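Local coordinates for virulence protein STM3117 (Salmonella enterica subsp. enterica serovar Typhimurium, PDB 3HUH) that promotes replication of the bacterium inside host macrophages and may take part in the biosynthesis and modification of cell-wall peptidoglycan, at residues Phe47-Phe52 with Lys57-Gly62; Gln64-His69 with Ala87-Ile92; Ser102-Ala107 with Met126-Arg131. All blocks are in the same frame, centred on the assembly; numbering follows the deposited sequence.

Contact 1. Residues Phe47-Phe52 with Lys57-Gly62; sequences FSAVTF and KALIFG
Phe47 and Phe61 lay their rings one over the other in an offset stack. The centroids are 4.5 Å apart and the planes differ by 16°. The two side chains run side by side and point the same way. Phe61 CB also sits over the face of the Phe47 ring, 3.5 Å from Phe47 CD1, in a CH-pi contact. Phe61 CG lies between its own backbone N and carbonyl carbon (chi1 63°), which brings its ring over the face of Phe47.

Four backbone hydrogen bonds join the strands beyond the stack. Ser48 and Ile60 form one antiparallel hydrogen-bonded pair. Its bond from Ile60 N to Ser48 O is 2.8 Å long and nearly straight. Val50 and Ala58 form the next, with Val50 N to Ala58 O at 2.9 Å. Between them Ala49 faces Leu59 as a non-hydrogen-bonded pair, and Ala49 CA makes a CA-H...O contact of 3.2 Å with Ala58 O.

Val50, Ala58 and Ile60 share one face of the sheet. The side chains of Val50 and Ile60 cross at about a right angle, with Val50 CG1 3.8 Å from Ile60 CG1. Phe52 turns a ring edge to Lys57 O, and Phe52 CE2 is 3.6 Å from Ala58 CB. On the other face Leu59 CD2 reaches the methyl of Ala49.

Further out, the ring of Phe91 packs edge-to-face with both Phe47 and Phe61. The ring of Phe52 takes a cation-pi contact from Lys65. Helix 34-43 covers the face of Ala49, Lys57 and Leu59, and its Glu42 accepts a hydrogen bond from Ala49 N. The pairing makes a beta hairpin, with strand 48-52 outermost in its sheet within the chain. Strand 21-31, helix 34-43 and three strands follow in beta-alpha-beta-beta-beta order, as in the glyoxalase (VOC) fold.

Contact 2. Residues Gln64-His69 with Ala87-Ile92; sequences QKINLH and ADLCFI
Ile66 CG1 stands anti to its carbonyl carbon (chi1 -71°), and chi2 of 174° extends the chain so that CD1 reaches Phe91. Phe91 CG is likewise anti to its carbonyl carbon (chi1 -66°), and the side chain comes from the opposite direction. Ile66 CD1 meets the edge of the Phe91 ring, 3.7 Å from Phe91 CZ and near the ring plane. Ile66 CD1 lies 4.4 Å from Leu89 CD1, a looser touch. On the side of 64-69 a single methyl, Ile66 CD1, makes every touch. The backbones stay well apart, with the CA atoms of Ile66 and Leu89 11.1 Å from each other.

All three touching residues are buried. Ile66 adds an aliphatic neighbour to the aromatic residues around Phe91. Leu29 of strand 21-31 and Ile138 of strand 137-142 pack nearby, on Ile66 and Phe91 respectively.

Lys65 and Asn67 join side chains along their own strand. Lys65 NZ gives a hydrogen bond of 2.9 Å to Asn67 OD1, in the carbonyl plane and on a lone pair. At the end of this segment, His69 ND1 donates to Leu68 O at 3.2 Å, from above the carbonyl plane.

Gln64 uses both ends of its amide: NE2 bonds to Ile24 O of its own chain and OE1 to Ile24 N of the second subunit. Residues Leu89 to Ile92 pair antiparallel with a strand of that subunit. Within one chain Ile66 joins the two four-stranded sheets, while the second sheet continues into the other subunit, an arrangement consistent with the two-sheet VOC fold.

Contact 3. Residues Ser102-Ala107 with Met126-Arg131; sequences SEILQA and MSIYIR
The end of helix 97-106 packs on strand 123-131, with the CA atoms of Ile104 and Ile130 8.5 Å apart. This is helix-on-sheet packing against strands 88-93, 137-142, 123-131 and 116-120, and the chain order of strand, helix and three strands is consistent with the VOC fold. Ile104, Ile128 and Ile130 make the contact through branched aliphatic side chains, all buried.

Ile104 and Ile130 reach toward each other, tip to tip. Ile130 CG2 stands anti to its carbonyl carbon, while CG1 takes the place between that carbon and the backbone N (chi1 58°). This turns the CG2 methyl to the helix. Ile130 CG2 touches Ile104 CD1 and lies 3.8 Å from Ile104 CG2. Ile128 instead slides past Ile104 in the opposite direction. Ile128 CG1 lies 4.0 Å from Ile104 CD1.

Val101, earlier on the helix, also packs on Ile128, and Ile109 packs on Ile104. Tyr129 leaves the strand on the face turned from the helix and packs on Leu137 and Glu139. Its OH is hydrogen-bonded to Arg118 NE. Arg131 NH2 reaches across the dimer interface to Lys78 O of the second subunit.

The helix turn has its own side-chain link, as Gln106 NE2 donates to Ser102 OG at 2.8 Å. At the centre of the packing, the CD1 methyl of Ile104 touches both strand residues, 3.7 Å from Ile130 CG2 and 3.9 Å from Ile128 CG2.

The contacts follow one another along the chain, each closing before the next opens. Contact 1 and the first segment of contact 2 lie in the sheet of strands 21-31, 64-70, 56-61 and 48-52. The strand 126-131 of contact 3 and the second segment of contact 2 belong to the other sheet, which has the same 1-4-3-2 strand order, and the helix of contact 3 packs on it. Contacts 1 and 2 touch, with centres about 11 Å apart, through neighbouring strands 56-61 and 64-70. Contact 3 is centred about 17 Å from contact 2 and about 21 Å from contact 1. Contact 2 thus joins the two sheets. All three contacts touch the second subunit, so both sheets take part in the dimer.

Contact 1. Residues Phe47-Phe52 with Lys57-Gly62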
ATOM      1  N   PHE A  47      -2.648  -1.015 -15.450  1.00 16.69           N
ATOM      2  CA  PHE A  47      -3.747  -1.389 -14.557  1.00 15.99           C
ATOM      3  C   PHE A  47      -5.083  -1.208 -15.281  1.00 15.93           C
ATOM      4  O   PHE A  47      -5.141  -0.605 -16.357  1.00 16.53           O
ATOM      5  CB  PHE A  47      -3.743  -0.512 -13.300  1.00 16.13           C
ATOM      6  CG  PHE A  47      -2.555  -0.727 -12.397  1.00 16.55           C
ATOM      7  CD1 PHE A  47      -1.587  -1.689 -12.682  1.00 16.95           C
ATOM      8  CD2 PHE A  47      -2.417   0.030 -11.240  1.00 15.52           C
ATOM      9  CE1 PHE A  47      -0.504  -1.886 -11.818  1.00 17.21           C
ATOM     10  CE2 PHE A  47      -1.338  -0.160 -10.372  1.00 15.38           C
ATOM     11  CZ  PHE A  47      -0.381  -1.121 -10.662  1.00 16.55           C
ATOM     12  N   SER A  48      -6.158  -1.715 -14.687  1.00 16.75           N
ATOM     13  CA  SER A  48      -7.487  -1.597 -15.287  1.00 17.00           C
ATOM     14  C   SER A  48      -8.457  -0.918 -14.328  1.00 18.28           C
ATOM     15  O   SER A  48      -8.694  -1.412 -13.227  1.00 17.42           O
ATOM     16  CB  SER A  48      -8.032  -2.975 -15.667  1.00 19.69           C
ATOM     17  OG  SER A  48      -7.201  -3.609 -16.623  1.00 20.09           O
ATOM     18  N   ALA A  49      -9.024   0.208 -14.750  1.00 18.33           N
ATOM     19  CA  ALA A  49      -9.962   0.939 -13.904  1.00 19.25           C
ATOM     20  C   ALA A  49     -11.365   0.339 -13.906  1.00 21.45           C
ATOM     21  O   ALA A  49     -11.854  -0.134 -14.936  1.00 22.46           O
ATOM     22  CB  ALA A  49     -10.025   2.414 -14.334  1.00 22.69           C
ATOM     23  N   VAL A  50     -12.002   0.350 -12.738  1.00 19.83           N
ATOM     24  CA  VAL A  50     -13.364  -0.160 -12.593  1.00 20.60           C
ATOM     25  C   VAL A  50     -14.136   0.756 -11.657  1.00 22.81           C
ATOM     26  O   VAL A  50     -13.551   1.605 -10.978  1.00 20.64           O
ATOM     27  CB  VAL A  50     -13.408  -1.576 -11.985  1.00 20.27           C
ATOM     28  CG1 VAL A  50     -12.677  -2.556 -12.882  1.00 20.93           C
ATOM     29  CG2 VAL A  50     -12.817  -1.561 -10.580  1.00 21.74           C
ATOM     30  N   THR A  51     -15.451   0.573 -11.626  1.00 22.09           N
ATOM     31  CA  THR A  51     -16.318   1.363 -10.767  1.00 25.77           C
ATOM     32  C   THR A  51     -17.084   0.404  -9.866  1.00 26.45           C
ATOM     33  O   THR A  51     -17.793  -0.478 -10.355  1.00 28.78           O
ATOM     34  CB  THR A  51     -17.327   2.184 -11.592  1.00 24.83           C
ATOM     35  OG1 THR A  51     -16.622   3.027 -12.510  1.00 27.79           O
ATOM     36  CG2 THR A  51     -18.187   3.055 -10.678  1.00 27.17           C
ATOM     37  N   PHE A  52     -16.923   0.566  -8.556  1.00 25.42           N
ATOM     38  CA  PHE A  52     -17.610  -0.278  -7.589  1.00 26.13           C
ATOM     39  C   PHE A  52     -18.451   0.602  -6.669  1.00 26.75           C
ATOM     40  O   PHE A  52     -18.281   1.821  -6.641  1.00 26.05           O
ATOM     41  CB  PHE A  52     -16.601  -1.108  -6.783  1.00 25.67           C
ATOM     42  CG  PHE A  52     -15.739  -0.300  -5.854  1.00 24.40           C
ATOM     43  CD1 PHE A  52     -16.058  -0.200  -4.507  1.00 24.07           C
ATOM     44  CD2 PHE A  52     -14.587   0.334  -6.321  1.00 24.93           C
ATOM     45  CE1 PHE A  52     -15.251   0.512  -3.628  1.00 24.35           C
ATOM     46  CE2 PHE A  52     -13.766   1.054  -5.447  1.00 22.10           C
ATOM     47  CZ  PHE A  52     -14.100   1.140  -4.097  1.00 22.19           C
ATOM     48  N   LYS A  57     -14.113   4.620  -7.801  1.00 19.36           N
ATOM     49  CA  LYS A  57     -13.108   4.120  -8.731  1.00 18.73           C
ATOM     50  C   LYS A  57     -11.992   3.321  -8.077  1.00 17.30           C
ATOM     51  O   LYS A  57     -11.556   3.625  -6.959  1.00 18.04           O
ATOM     52  CB  LYS A  57     -12.468   5.275  -9.503  1.00 21.21           C
ATOM     53  CG  LYS A  57     -13.364   5.931 -10.536  1.00 25.72           C
ATOM     54  CD  LYS A  57     -14.463   6.744  -9.911  1.00 29.59           C
ATOM     55  CE  LYS A  57     -15.293   7.400 -11.000  1.00 32.00           C
ATOM     56  NZ  LYS A  57     -15.945   6.391 -11.885  1.00 33.86           N
ATOM     57  N   ALA A  58     -11.537   2.296  -8.789  1.00 16.67           N
ATOM     58  CA  ALA A  58     -10.438   1.460  -8.335  1.00 15.16           C
ATOM     59  C   ALA A  58      -9.610   1.053  -9.545  1.00 15.55           C
ATOM     60  O   ALA A  58     -10.071   1.118 -10.692  1.00 16.14           O
ATOM     61  CB  ALA A  58     -10.961   0.227  -7.616  1.00 15.19           C
ATOM     62  N   LEU A  59      -8.376   0.658  -9.278  1.00 14.52           N
ATOM     63  CA  LEU A  59      -7.458   0.214 -10.311  1.00 15.13           C
ATOM     64  C   LEU A  59      -7.102  -1.212  -9.948  1.00 16.11           C
ATOM     65  O   LEU A  59      -6.522  -1.474  -8.892  1.00 15.35           O
ATOM     66  CB  LEU A  59      -6.202   1.083 -10.327  1.00 15.80           C
ATOM     67  CG  LEU A  59      -6.423   2.507 -10.849  1.00 18.74           C
ATOM     68  CD1 LEU A  59      -5.265   3.389 -10.427  1.00 19.98           C
ATOM     69  CD2 LEU A  59      -6.583   2.483 -12.368  1.00 19.35           C
ATOM     70  N   ILE A  60      -7.485  -2.131 -10.826  1.00 16.38           N
ATOM     71  CA  ILE A  60      -7.244  -3.551 -10.643  1.00 16.95           C
ATOM     72  C   ILE A  60      -5.910  -3.987 -11.241  1.00 15.94           C
ATOM     73  O   ILE A  60      -5.554  -3.569 -12.340  1.00 18.90           O
ATOM     74  CB  ILE A  60      -8.356  -4.381 -11.342  1.00 16.61           C
ATOM     75  CG1 ILE A  60      -9.737  -3.914 -10.873  1.00 17.77           C
ATOM     76  CG2 ILE A  60      -8.128  -5.863 -11.122  1.00 17.45           C
ATOM     77  CD1 ILE A  60      -9.941  -3.979  -9.381  1.00 18.62           C
ATOM     78  N   PHE A  61      -5.179  -4.826 -10.513  1.00 15.75           N
ATOM     79  CA  PHE A  61      -3.917  -5.385 -10.993  1.00 18.47           C
ATOM     80  C   PHE A  61      -3.669  -6.664 -10.211  1.00 18.22           C
ATOM     81  O   PHE A  61      -3.920  -6.716  -9.009  1.00 18.62           O
ATOM     82  CB  PHE A  61      -2.755  -4.393 -10.825  1.00 19.65           C
ATOM     83  CG  PHE A  61      -2.455  -4.034  -9.407  1.00 19.82           C
ATOM     84  CD1 PHE A  61      -1.524  -4.764  -8.671  1.00 21.56           C
ATOM     85  CD2 PHE A  61      -3.098  -2.960  -8.802  1.00 22.64           C
ATOM     86  CE1 PHE A  61      -1.239  -4.425  -7.355  1.00 22.01           C
ATOM     87  CE2 PHE A  61      -2.818  -2.616  -7.484  1.00 22.75           C
ATOM     88  CZ  PHE A  61      -1.888  -3.348  -6.759  1.00 23.95           C
ATOM     89  N   GLY A  62      -3.185  -7.698 -10.892  1.00 19.66           N
ATOM     90  CA  GLY A  62      -2.961  -8.967 -10.222  1.00 20.40           C
ATOM     91  C   GLY A  62      -4.242  -9.346  -9.498  1.00 20.47           C
ATOM     92  O   GLY A  62      -5.331  -9.281 -10.074  1.00 21.27           O
TER

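Contact 2. Residues Gln64-His69 with Ala87-Ile92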
ATOM      1  N   GLN A  64      -5.045  -7.827  -6.605  1.00 18.45           N
ATOM      2  CA  GLN A  64      -5.147  -6.747  -5.636  1.00 19.25           C
ATOM      3  C   GLN A  64      -5.765  -5.543  -6.333  1.00 17.91           C
ATOM      4  O   GLN A  64      -6.147  -5.626  -7.500  1.00 18.19           O
ATOM      5  CB  GLN A  64      -3.749  -6.388  -5.107  1.00 17.47           C
ATOM      6  CG  GLN A  64      -3.056  -7.519  -4.319  1.00 23.15           C
ATOM      7  CD  GLN A  64      -1.582  -7.232  -4.007  1.00 24.72           C
ATOM      8  OE1 GLN A  64      -0.764  -7.063  -4.910  1.00 24.67           O
ATOM      9  NE2 GLN A  64      -1.243  -7.192  -2.723  1.00 28.37           N
ATOM     10  N   LYS A  65      -5.892  -4.437  -5.614  1.00 16.03           N
ATOM     11  CA  LYS A  65      -6.425  -3.227  -6.219  1.00 15.70           C
ATOM     12  C   LYS A  65      -6.080  -1.985  -5.417  1.00 14.96           C
ATOM     13  O   LYS A  65      -5.704  -2.070  -4.247  1.00 15.33           O
ATOM     14  CB  LYS A  65      -7.949  -3.316  -6.406  1.00 17.24           C
ATOM     15  CG  LYS A  65      -8.789  -3.249  -5.130  1.00 16.59           C
ATOM     16  CD  LYS A  65     -10.262  -3.020  -5.489  1.00 15.73           C
ATOM     17  CE  LYS A  65     -11.161  -3.057  -4.260  1.00 16.98           C
ATOM     18  NZ  LYS A  65     -12.417  -2.286  -4.516  1.00 18.36           N
ATOM     19  N   ILE A  66      -6.169  -0.838  -6.074  1.00 15.12           N
ATOM     20  CA  ILE A  66      -5.928   0.439  -5.430  1.00 15.13           C
ATOM     21  C   ILE A  66      -7.218   1.238  -5.563  1.00 16.00           C
ATOM     22  O   ILE A  66      -7.664   1.529  -6.673  1.00 15.86           O
ATOM     23  CB  ILE A  66      -4.775   1.207  -6.104  1.00 18.36           C
ATOM     24  CG1 ILE A  66      -3.448   0.516  -5.779  1.00 19.91           C
ATOM     25  CG2 ILE A  66      -4.764   2.663  -5.635  1.00 17.66           C
ATOM     26  CD1 ILE A  66      -2.268   1.092  -6.504  1.00 21.58           C
ATOM     27  N   ASN A  67      -7.839   1.548  -4.431  1.00 14.39           N
ATOM     28  CA  ASN A  67      -9.058   2.340  -4.455  1.00 14.63           C
ATOM     29  C   ASN A  67      -8.641   3.800  -4.516  1.00 15.36           C
ATOM     30  O   ASN A  67      -7.628   4.198  -3.927  1.00 15.69           O
ATOM     31  CB  ASN A  67      -9.909   2.093  -3.208  1.00 15.61           C
ATOM     32  CG  ASN A  67     -10.575   0.738  -3.219  1.00 18.17           C
ATOM     33  OD1 ASN A  67     -10.890   0.198  -4.286  1.00 17.12           O
ATOM     34  ND2 ASN A  67     -10.824   0.191  -2.032  1.00 16.87           N
ATOM     35  N   LEU A  68      -9.413   4.601  -5.236  1.00 15.04           N
ATOM     36  CA  LEU A  68      -9.096   6.007  -5.362  1.00 14.07           C
ATOM     37  C   LEU A  68     -10.103   6.900  -4.660  1.00 14.36           C
ATOM     38  O   LEU A  68     -11.305   6.639  -4.694  1.00 16.17           O
ATOM     39  CB  LEU A  68      -9.029   6.406  -6.845  1.00 14.80           C
ATOM     40  CG  LEU A  68      -8.055   5.606  -7.713  1.00 12.77           C
ATOM     41  CD1 LEU A  68      -8.171   6.061  -9.164  1.00 15.85           C
ATOM     42  CD2 LEU A  68      -6.625   5.793  -7.202  1.00 15.31           C
ATOM     43  N   HIS A  69      -9.592   7.935  -3.995  1.00 15.50           N
ATOM     44  CA  HIS A  69     -10.425   8.946  -3.335  1.00 15.96           C
ATOM     45  C   HIS A  69      -9.966  10.267  -3.939  1.00 14.63           C
ATOM     46  O   HIS A  69      -8.765  10.545  -3.995  1.00 16.47           O
ATOM     47  CB  HIS A  69     -10.158   9.050  -1.830  1.00 15.34           C
ATOM     48  CG  HIS A  69     -10.825   8.002  -0.993  1.00 17.85           C
ATOM     49  ND1 HIS A  69     -11.538   6.949  -1.519  1.00 18.96           N
ATOM     50  CD2 HIS A  69     -10.857   7.845   0.351  1.00 15.09           C
ATOM     51  CE1 HIS A  69     -11.981   6.185  -0.535  1.00 17.07           C
ATOM     52  NE2 HIS A  69     -11.580   6.708   0.610  1.00 21.72           N
ATOM     53  N   ALA A  87       2.273   8.545  -0.946  1.00 17.37           N
ATOM     54  CA  ALA A  87       2.514   7.118  -1.116  1.00 16.05           C
ATOM     55  C   ALA A  87       3.889   6.807  -1.698  1.00 16.84           C
ATOM     56  O   ALA A  87       4.422   7.562  -2.518  1.00 15.96           O
ATOM     57  CB  ALA A  87       1.428   6.499  -1.992  1.00 16.98           C
ATOM     58  N   ASP A  88       4.433   5.674  -1.264  1.00 16.68           N
ATOM     59  CA  ASP A  88       5.742   5.172  -1.681  1.00 18.23           C
ATOM     60  C   ASP A  88       5.481   3.672  -1.805  1.00 18.79           C
ATOM     61  O   ASP A  88       5.500   2.949  -0.808  1.00 18.74           O
ATOM     62  CB  ASP A  88       6.759   5.463  -0.573  1.00 19.09           C
ATOM     63  CG  ASP A  88       8.178   5.153  -0.983  1.00 19.61           C
ATOM     64  OD1 ASP A  88       8.375   4.282  -1.859  1.00 20.24           O
ATOM     65  OD2 ASP A  88       9.096   5.772  -0.406  1.00 21.55           O
ATOM     66  N   LEU A  89       5.228   3.222  -3.033  1.00 18.50           N
ATOM     67  CA  LEU A  89       4.853   1.838  -3.313  1.00 19.14           C
ATOM     68  C   LEU A  89       5.763   1.103  -4.279  1.00 17.63           C
ATOM     69  O   LEU A  89       6.275   1.687  -5.228  1.00 17.30           O
ATOM     70  CB  LEU A  89       3.444   1.815  -3.914  1.00 19.08           C
ATOM     71  CG  LEU A  89       2.389   2.764  -3.340  1.00 21.13           C
ATOM     72  CD1 LEU A  89       1.135   2.700  -4.193  1.00 18.15           C
ATOM     73  CD2 LEU A  89       2.082   2.388  -1.895  1.00 19.65           C
ATOM     74  N   CYS A  90       5.927  -0.194  -4.054  1.00 18.47           N
ATOM     75  CA  CYS A  90       6.747  -1.013  -4.934  1.00 17.73           C
ATOM     76  C   CYS A  90       5.899  -2.108  -5.563  1.00 18.90           C
ATOM     77  O   CYS A  90       5.222  -2.865  -4.864  1.00 17.78           O
ATOM     78  CB  CYS A  90       7.905  -1.653  -4.169  1.00 18.80           C
ATOM     79  SG  CYS A  90       8.864  -2.806  -5.193  1.00 19.84           S
ATOM     80  N   PHE A  91       5.942  -2.180  -6.888  1.00 17.76           N
ATOM     81  CA  PHE A  91       5.188  -3.177  -7.640  1.00 18.59           C
ATOM     82  C   PHE A  91       6.155  -4.134  -8.318  1.00 19.76           C
ATOM     83  O   PHE A  91       7.167  -3.704  -8.877  1.00 19.54           O
ATOM     84  CB  PHE A  91       4.342  -2.494  -8.716  1.00 18.94           C
ATOM     85  CG  PHE A  91       3.255  -1.620  -8.171  1.00 20.83           C
ATOM     86  CD1 PHE A  91       2.097  -2.178  -7.641  1.00 20.11           C
ATOM     87  CD2 PHE A  91       3.395  -0.237  -8.171  1.00 22.28           C
ATOM     88  CE1 PHE A  91       1.092  -1.366  -7.118  1.00 20.90           C
ATOM     89  CE2 PHE A  91       2.399   0.583  -7.651  1.00 21.75           C
ATOM     90  CZ  PHE A  91       1.246   0.020  -7.123  1.00 20.41           C
ATOM     91  N   ILE A  92       5.857  -5.427  -8.263  1.00 17.84           N
ATOM     92  CA  ILE A  92       6.713  -6.408  -8.917  1.00 18.55           C
ATOM     93  C   ILE A  92       6.212  -6.644 -10.330  1.00 17.98           C
ATOM     94  O   ILE A  92       5.008  -6.807 -10.563  1.00 18.88           O
ATOM     95  CB  ILE A  92       6.714  -7.770  -8.190  1.00 17.79           C
ATOM     96  CG1 ILE A  92       7.237  -7.605  -6.764  1.00 17.90           C
ATOM     97  CG2 ILE A  92       7.562  -8.775  -8.973  1.00 20.12           C
ATOM     98  CD1 ILE A  92       8.629  -7.005  -6.672  1.00 18.92           C
TER

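Contact 3. Residues Ser102-Ala107 with Met126-Arg131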
ATOM      1  N   SER A 102      12.891   0.895 -20.841  1.00 20.80           N
ATOM      2  CA  SER A 102      12.646   1.397 -22.186  1.00 24.17           C
ATOM      3  C   SER A 102      11.196   1.852 -22.357  1.00 24.36           C
ATOM      4  O   SER A 102      10.928   2.895 -22.949  1.00 24.55           O
ATOM      5  CB  SER A 102      12.974   0.309 -23.210  1.00 25.01           C
ATOM      6  OG  SER A 102      12.617   0.716 -24.518  1.00 31.49           O
ATOM      7  N   GLU A 103      10.267   1.065 -21.826  1.00 23.73           N
ATOM      8  CA  GLU A 103       8.846   1.375 -21.914  1.00 24.40           C
ATOM      9  C   GLU A 103       8.551   2.726 -21.262  1.00 23.38           C
ATOM     10  O   GLU A 103       7.807   3.544 -21.809  1.00 24.09           O
ATOM     11  CB  GLU A 103       8.053   0.264 -21.221  1.00 25.88           C
ATOM     12  CG  GLU A 103       6.583   0.192 -21.557  1.00 31.11           C
ATOM     13  CD  GLU A 103       5.931  -1.035 -20.940  1.00 30.27           C
ATOM     14  OE1 GLU A 103       6.452  -2.151 -21.151  1.00 32.53           O
ATOM     15  OE2 GLU A 103       4.905  -0.886 -20.250  1.00 36.95           O
ATOM     16  N   ILE A 104       9.148   2.957 -20.095  1.00 21.92           N
ATOM     17  CA  ILE A 104       8.958   4.201 -19.356  1.00 21.98           C
ATOM     18  C   ILE A 104       9.470   5.414 -20.127  1.00 22.24           C
ATOM     19  O   ILE A 104       8.796   6.439 -20.203  1.00 22.53           O
ATOM     20  CB  ILE A 104       9.670   4.139 -17.979  1.00 21.65           C
ATOM     21  CG1 ILE A 104       8.911   3.184 -17.053  1.00 23.20           C
ATOM     22  CG2 ILE A 104       9.787   5.540 -17.370  1.00 20.11           C
ATOM     23  CD1 ILE A 104       9.583   2.949 -15.723  1.00 24.23           C
ATOM     24  N   LEU A 105      10.667   5.301 -20.695  1.00 22.70           N
ATOM     25  CA  LEU A 105      11.238   6.410 -21.451  1.00 23.08           C
ATOM     26  C   LEU A 105      10.422   6.702 -22.706  1.00 23.72           C
ATOM     27  O   LEU A 105      10.205   7.858 -23.062  1.00 24.07           O
ATOM     28  CB  LEU A 105      12.685   6.093 -21.830  1.00 23.26           C
ATOM     29  CG  LEU A 105      13.653   5.978 -20.649  1.00 23.80           C
ATOM     30  CD1 LEU A 105      14.989   5.466 -21.149  1.00 25.07           C
ATOM     31  CD2 LEU A 105      13.806   7.332 -19.970  1.00 22.46           C
ATOM     32  N   GLN A 106       9.960   5.650 -23.373  1.00 25.25           N
ATOM     33  CA  GLN A 106       9.166   5.819 -24.581  1.00 27.61           C
ATOM     34  C   GLN A 106       7.835   6.495 -24.278  1.00 27.84           C
ATOM     35  O   GLN A 106       7.247   7.137 -25.145  1.00 29.78           O
ATOM     36  CB  GLN A 106       8.933   4.464 -25.251  1.00 29.11           C
ATOM     37  CG  GLN A 106      10.180   3.906 -25.916  1.00 32.64           C
ATOM     38  CD  GLN A 106       9.932   2.581 -26.604  1.00 36.32           C
ATOM     39  OE1 GLN A 106       8.921   2.403 -27.287  1.00 38.45           O
ATOM     40  NE2 GLN A 106      10.859   1.644 -26.440  1.00 37.82           N
ATOM     41  N   ALA A 107       7.370   6.356 -23.039  1.00 28.17           N
ATOM     42  CA  ALA A 107       6.111   6.968 -22.627  1.00 27.79           C
ATOM     43  C   ALA A 107       6.333   8.413 -22.184  1.00 29.02           C
ATOM     44  O   ALA A 107       5.401   9.086 -21.745  1.00 30.32           O
ATOM     45  CB  ALA A 107       5.486   6.165 -21.495  1.00 27.68           C
ATOM     46  N   MET A 126      15.679  -5.545  -8.787  1.00 20.17           N
ATOM     47  CA  MET A 126      16.260  -4.448  -9.562  1.00 20.87           C
ATOM     48  C   MET A 126      15.092  -3.482  -9.680  1.00 19.42           C
ATOM     49  O   MET A 126      14.035  -3.850 -10.184  1.00 19.86           O
ATOM     50  CB  MET A 126      16.702  -4.902 -10.954  1.00 21.24           C
ATOM     51  CG  MET A 126      17.488  -3.825 -11.737  1.00 21.88           C
ATOM     52  SD  MET A 126      19.069  -3.315 -10.955  1.00 21.08           S
ATOM     53  CE  MET A 126      19.561  -4.840 -10.300  1.00 18.71           C
ATOM     54  N   SER A 127      15.283  -2.252  -9.214  1.00 18.89           N
ATOM     55  CA  SER A 127      14.203  -1.273  -9.219  1.00 18.27           C
ATOM     56  C   SER A 127      14.404  -0.037 -10.075  1.00 19.01           C
ATOM     57  O   SER A 127      15.518   0.460 -10.231  1.00 18.65           O
ATOM     58  CB  SER A 127      13.931  -0.791  -7.792  1.00 18.73           C
ATOM     59  OG  SER A 127      13.599  -1.854  -6.923  1.00 19.94           O
ATOM     60  N   ILE A 128      13.293   0.458 -10.605  1.00 18.61           N
ATOM     61  CA  ILE A 128      13.275   1.677 -11.392  1.00 20.31           C
ATOM     62  C   ILE A 128      12.213   2.519 -10.683  1.00 20.56           C
ATOM     63  O   ILE A 128      11.172   1.995 -10.282  1.00 21.61           O
ATOM     64  CB  ILE A 128      12.877   1.397 -12.862  1.00 22.78           C
ATOM     65  CG1 ILE A 128      13.067   2.663 -13.701  1.00 24.73           C
ATOM     66  CG2 ILE A 128      11.451   0.896 -12.938  1.00 24.42           C
ATOM     67  CD1 ILE A 128      14.519   3.103 -13.806  1.00 26.01           C
ATOM     68  N   TYR A 129      12.484   3.808 -10.495  1.00 19.76           N
ATOM     69  CA  TYR A 129      11.547   4.689  -9.804  1.00 19.64           C
ATOM     70  C   TYR A 129      10.988   5.786 -10.690  1.00 20.82           C
ATOM     71  O   TYR A 129      11.724   6.422 -11.445  1.00 19.72           O
ATOM     72  CB  TYR A 129      12.223   5.383  -8.621  1.00 20.10           C
ATOM     73  CG  TYR A 129      12.737   4.488  -7.521  1.00 19.32           C
ATOM     74  CD1 TYR A 129      12.014   4.324  -6.339  1.00 19.79           C
ATOM     75  CD2 TYR A 129      13.976   3.859  -7.631  1.00 19.41           C
ATOM     76  CE1 TYR A 129      12.519   3.563  -5.286  1.00 21.86           C
ATOM     77  CE2 TYR A 129      14.490   3.097  -6.586  1.00 20.97           C
ATOM     78  CZ  TYR A 129      13.758   2.956  -5.415  1.00 22.26           C
ATOM     79  OH  TYR A 129      14.277   2.238  -4.364  1.00 23.75           O
ATOM     80  N   ILE A 130       9.682   6.005 -10.585  1.00 18.83           N
ATOM     81  CA  ILE A 130       9.010   7.075 -11.320  1.00 18.69           C
ATOM     82  C   ILE A 130       8.001   7.685 -10.356  1.00 18.24           C
ATOM     83  O   ILE A 130       7.861   7.228  -9.218  1.00 17.46           O
ATOM     84  CB  ILE A 130       8.266   6.566 -12.585  1.00 18.91           C
ATOM     85  CG1 ILE A 130       7.230   5.501 -12.207  1.00 20.29           C
ATOM     86  CG2 ILE A 130       9.269   6.015 -13.591  1.00 19.31           C
ATOM     87  CD1 ILE A 130       6.404   5.003 -13.367  1.00 20.16           C
ATOM     88  N   ARG A 131       7.311   8.728 -10.793  1.00 19.60           N
ATOM     89  CA  ARG A 131       6.312   9.359  -9.947  1.00 20.11           C
ATOM     90  C   ARG A 131       4.990   9.433 -10.674  1.00 19.28           C
ATOM     91  O   ARG A 131       4.954   9.597 -11.897  1.00 20.21           O
ATOM     92  CB  ARG A 131       6.738  10.771  -9.548  1.00 22.51           C
ATOM     93  CG  ARG A 131       7.858  10.799  -8.532  1.00 23.58           C
ATOM     94  CD  ARG A 131       8.114  12.194  -8.004  1.00 24.84           C
ATOM     95  NE  ARG A 131       9.320  12.209  -7.182  1.00 23.63           N
ATOM     96  CZ  ARG A 131       9.414  11.676  -5.969  1.00 25.44           C
ATOM     97  NH1 ARG A 131       8.362  11.087  -5.413  1.00 24.75           N
ATOM     98  NH2 ARG A 131      10.572  11.710  -5.322  1.00 25.52           N
TER